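Local coordinates for tryptophan decarboxylase 1 (Oryza sativa subsp. japonica, PDB 6KHP) that catalyses the pyridoxal 5'-phosphate-dependent decarboxylation of L-tryptophan to tryptamine, and of 5-hydroxy-L-tryptophan to serotonin, working as a homodimer, at the interface of chains A and B. Coordinates in Å, arbitrary orientation; residue numbers count along the deposited sequence, not the author numbering. Chains: chain A/B, Tryptophan decarboxylase 1.

Contacts 1 and 2 are neighbouring patches of one homodimer interface, their C-alpha centres about 16 Å apart. Two elements of chain A run through both: helix 133-149 gives its first turns to contact 1 and its middle and last turns to contact 2, and the long helix 386-420 gives A:Leu387, then A:Met393 and A:Val398. Chain B answers with B:Tyr61, helix 77-88 and B:Met92 in contact 1, the stretch 67-71 in contact 2. No hydrogen bond crosses contact 1, which is mostly apolar, whereas contact 2 adds hydrogen bonds. The same two helices thus receive the neighbour's N-terminal part, and the two-fold axis repeats both contacts.

Contact 1: the interface of chains A and B. Residues chain A 122, 134, 138, 384, 387; chain B 61, 84, 88, 92.
B:Val88 pushes its two methyls into a pocket of chain A side chains. CG1, anti to its own backbone N (chi1 173°), points at the edge of the A:Phe384 ring, in the ring plane and 4.0 Å from CE2. CG2 instead presses on the tip of A:Met138, 3.5 Å from CE, a tight carbon contact; the side chains cross at about a right angle, and the bend at chi3 (-87°) turns the methyl toward the valine. A:Leu387 lays its CB over the centre of the A:Phe384 ring, 3.8 Å above the plane, while its CD1 meets CD1 of B:Leu84 at 4.0 Å, these two side chains also crossing steeply. An alanine in place of B:Val88 would probably open a gap beside the A:Phe384 edge and leave the A:Met138 methyl without its mate. Farther out, two methionines cross: SD of A:Met122 lies 3.4 Å from CE and 3.5 Å from SD of B:Met92. The A:Met122 methyl in turn reaches the A:Phe384 edge. At the rim A:Ala134 admits polar atoms, its CB packing 3.3 Å from both the B:Val88 carbonyl O and the B:Tyr61 phenol OH; no hydrogen bond crosses the patch. In the fold, the end of chain B helix 77-88, B:Met92 after it and the 3-10 turn 61-64 fit against chain A helices 110-122, 133-149 and 386-420 and the loop residue A:Phe384; the contact's centre lies about 21 Å from the active-site A:Tyr359.

Contact 2: the interface of chains A and B. Residues chain A 141, 145, 148-149, 393, 398; chain B 67-71.
A:Trp145 lies flat under the chain B segment that runs from B:Ser69 into B:Pro70. The CA of B:Pro70 sits over the six-membered ring, 3.8 Å from its centroid, in a CH-pi contact, and the carbonyl carbon C of B:Ser69 lies over the five-membered ring. Above the benzo rim, on the B:Pro70 side, CG of B:Arg67 meets CZ2 at 3.5 Å, while the B:Arg67 carbonyl O lies at the edge in plane and takes a weak hydrogen bond from NE1. A:Gln148 has CG anti to its carbonyl carbon (chi1 -69°) and runs extended beyond it, which brings the amide to B:Ala68 and B:Ser69: NE2 gives a nearly straight bond to the B:Ala68 carbonyl O (3.0 Å, 170° at the hydrogen), while OE1 accepts the B:Ser69 hydroxyl OG at 2.8 Å, the donor lying in the carbonyl plane. This pair of bonds fixes the amide's rotation. CG of B:Pro70 packs against CG of A:Met149 and CG2 of A:Val398, at 3.8 Å from each, and the backbone N of A:Val398 donates to the B:Pro71 carbonyl O at 2.9 Å. Behind these contacts, CG of A:Leu141 supports the opposite indole face and CB of A:Met393 meets its edge. On chain B, the B:Arg67 guanidinium NE bonds the B:Ser69 carbonyl O (3.0 Å), and CB of B:Pro71 covers the guanidinium's face, which probably helps hold the segment's shape. With its centre about 33 Å from A:Tyr359, the site clamps this stretch onto the partner's helices and helps hold the homodimer together.

Contact 1: the interface of chains A and B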
# COMPACT_ATOMS: atom_id res chain seq x y z
N MET A 122 -6.85 7.08 -28.91
CA MET A 122 -7.55 6.47 -30.04
C MET A 122 -7.24 4.98 -30.12
O MET A 122 -8.12 4.17 -30.45
CB MET A 122 -7.20 7.20 -31.33
CG MET A 122 -7.62 8.67 -31.24
SD MET A 122 -7.36 9.64 -32.75
CE MET A 122 -5.68 9.21 -33.18
N ALA A 134 -5.59 6.44 -42.01
CA ALA A 134 -4.79 7.60 -41.62
C ALA A 134 -3.56 7.20 -40.82
O ALA A 134 -2.51 7.84 -40.93
CB ALA A 134 -5.66 8.59 -40.83
N MET A 138 -0.27 8.56 -42.49
CA MET A 138 0.51 9.57 -41.78
C MET A 138 1.91 9.06 -41.48
O MET A 138 2.87 9.84 -41.49
CB MET A 138 -0.18 10.01 -40.49
CG MET A 138 0.64 11.06 -39.73
SD MET A 138 -0.39 12.16 -38.73
CE MET A 138 -0.79 13.40 -39.98
N PHE A 384 -0.12 3.84 -33.49
CA PHE A 384 -0.09 4.99 -34.40
C PHE A 384 1.10 5.88 -34.04
O PHE A 384 0.96 7.00 -33.53
CB PHE A 384 -1.43 5.71 -34.32
CG PHE A 384 -1.61 6.85 -35.30
CD1 PHE A 384 -0.69 7.09 -36.30
CD2 PHE A 384 -2.73 7.68 -35.20
CE1 PHE A 384 -0.87 8.14 -37.18
CE2 PHE A 384 -2.91 8.71 -36.07
CZ PHE A 384 -1.98 8.96 -37.07
N LEU A 387 1.92 9.66 -35.58
CA LEU A 387 1.28 10.90 -35.15
C LEU A 387 2.28 11.79 -34.41
O LEU A 387 2.44 12.97 -34.76
CB LEU A 387 0.07 10.59 -34.27
CG LEU A 387 -0.76 11.81 -33.83
CD1 LEU A 387 -1.30 12.54 -35.05
CD2 LEU A 387 -1.92 11.41 -32.88
N TYR B 61 -5.40 9.26 -49.95
CA TYR B 61 -6.18 10.48 -49.68
C TYR B 61 -5.40 11.52 -48.90
O TYR B 61 -5.63 12.72 -49.07
CB TYR B 61 -7.47 10.13 -48.92
CG TYR B 61 -7.31 10.23 -47.42
CD1 TYR B 61 -6.78 9.17 -46.69
CD2 TYR B 61 -7.66 11.39 -46.72
CE1 TYR B 61 -6.60 9.26 -45.33
CE2 TYR B 61 -7.48 11.49 -45.37
CZ TYR B 61 -6.96 10.42 -44.67
OH TYR B 61 -6.78 10.50 -43.30
N LEU B 84 -5.12 17.53 -37.41
CA LEU B 84 -5.55 16.27 -36.83
C LEU B 84 -7.06 16.09 -36.99
O LEU B 84 -7.53 15.05 -37.45
CB LEU B 84 -5.13 16.19 -35.36
CG LEU B 84 -5.70 15.09 -34.45
CD1 LEU B 84 -5.16 13.70 -34.83
CD2 LEU B 84 -5.36 15.39 -32.98
N VAL B 88 -6.79 13.79 -40.38
CA VAL B 88 -6.43 12.51 -39.78
C VAL B 88 -7.67 11.75 -39.30
O VAL B 88 -7.95 10.65 -39.78
CB VAL B 88 -5.45 12.71 -38.60
CG1 VAL B 88 -5.22 11.39 -37.87
CG2 VAL B 88 -4.14 13.30 -39.10
N MET B 92 -9.51 7.68 -40.13
CA MET B 92 -9.23 6.59 -39.20
C MET B 92 -10.34 5.56 -39.20
O MET B 92 -11.51 5.86 -39.48
CB MET B 92 -9.07 7.13 -37.78
CG MET B 92 -7.71 7.71 -37.46
SD MET B 92 -7.93 8.82 -36.06
CE MET B 92 -9.22 7.98 -35.13

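Contact 2: the interface of chains A and B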
# COMPACT_ATOMS: atom_id res chain seq x y z
N LEU A 141 3.75 9.54 -44.64
CA LEU A 141 4.03 10.96 -44.79
C LEU A 141 5.15 11.40 -43.85
O LEU A 141 6.08 12.10 -44.26
CB LEU A 141 2.76 11.78 -44.55
CG LEU A 141 2.87 13.30 -44.78
CD1 LEU A 141 3.01 13.62 -46.26
CD2 LEU A 141 1.68 14.02 -44.21
N TRP A 145 8.68 13.00 -44.91
CA TRP A 145 9.14 14.31 -44.46
C TRP A 145 10.54 14.24 -43.86
O TRP A 145 11.37 15.12 -44.09
CB TRP A 145 8.19 14.92 -43.43
CG TRP A 145 6.95 15.55 -43.96
CD1 TRP A 145 6.41 15.44 -45.22
CD2 TRP A 145 6.04 16.38 -43.21
NE1 TRP A 145 5.23 16.16 -45.30
CE2 TRP A 145 4.99 16.74 -44.08
CE3 TRP A 145 6.03 16.86 -41.89
CZ2 TRP A 145 3.93 17.56 -43.67
CZ3 TRP A 145 4.97 17.68 -41.49
CH2 TRP A 145 3.94 18.01 -42.37
N GLN A 148 13.16 13.82 -46.40
CA GLN A 148 13.48 15.10 -47.04
C GLN A 148 14.44 15.91 -46.17
O GLN A 148 15.47 16.39 -46.66
CB GLN A 148 12.19 15.88 -47.32
CG GLN A 148 11.33 15.26 -48.42
CD GLN A 148 9.98 15.95 -48.59
OE1 GLN A 148 9.91 17.17 -48.74
NE2 GLN A 148 8.90 15.18 -48.58
N MET A 149 14.12 16.06 -44.88
CA MET A 149 15.04 16.72 -43.96
C MET A 149 16.44 16.10 -44.01
O MET A 149 17.45 16.81 -43.98
CB MET A 149 14.49 16.67 -42.53
CG MET A 149 13.08 17.20 -42.37
SD MET A 149 12.83 17.85 -40.71
CE MET A 149 13.17 16.39 -39.72
N MET A 393 7.47 17.53 -36.35
CA MET A 393 7.86 18.27 -37.54
C MET A 393 6.85 19.37 -37.88
O MET A 393 7.24 20.50 -38.19
CB MET A 393 8.04 17.30 -38.71
CG MET A 393 9.34 16.52 -38.63
SD MET A 393 9.56 15.36 -40.00
CE MET A 393 8.13 14.29 -39.79
N VAL A 398 11.40 22.65 -39.71
CA VAL A 398 12.77 22.19 -39.96
C VAL A 398 13.78 23.12 -39.27
O VAL A 398 14.73 22.66 -38.62
CB VAL A 398 13.03 22.10 -41.47
CG1 VAL A 398 14.51 21.67 -41.76
CG2 VAL A 398 12.05 21.15 -42.12
N ARG B 67 0.45 19.13 -46.76
CA ARG B 67 1.59 19.59 -47.54
C ARG B 67 2.59 18.45 -47.80
O ARG B 67 2.75 17.54 -46.98
CB ARG B 67 2.29 20.74 -46.82
CG ARG B 67 2.67 20.36 -45.40
CD ARG B 67 3.06 21.55 -44.57
NE ARG B 67 4.16 22.31 -45.16
CZ ARG B 67 4.21 23.63 -45.15
NH1 ARG B 67 3.20 24.32 -44.60
NH2 ARG B 67 5.23 24.28 -45.69
N ALA B 68 3.28 18.53 -48.93
CA ALA B 68 4.17 17.45 -49.33
C ALA B 68 5.52 17.49 -48.61
O ALA B 68 6.20 16.46 -48.57
CB ALA B 68 4.39 17.48 -50.84
N SER B 69 5.92 18.64 -48.08
CA SER B 69 7.20 18.83 -47.42
C SER B 69 7.00 19.33 -46.00
O SER B 69 6.02 20.01 -45.71
CB SER B 69 8.05 19.85 -48.18
OG SER B 69 8.33 19.34 -49.46
N PRO B 70 7.93 19.02 -45.10
CA PRO B 70 7.84 19.55 -43.74
C PRO B 70 7.93 21.07 -43.77
O PRO B 70 8.63 21.63 -44.61
CB PRO B 70 9.06 18.93 -43.04
CG PRO B 70 10.02 18.61 -44.15
CD PRO B 70 9.14 18.21 -45.31
N PRO B 71 7.21 21.77 -42.89
CA PRO B 71 7.25 23.24 -42.91
C PRO B 71 8.58 23.76 -42.40
O PRO B 71 9.17 23.22 -41.46
CB PRO B 71 6.10 23.64 -41.96
CG PRO B 71 5.97 22.46 -41.01
CD PRO B 71 6.29 21.24 -41.86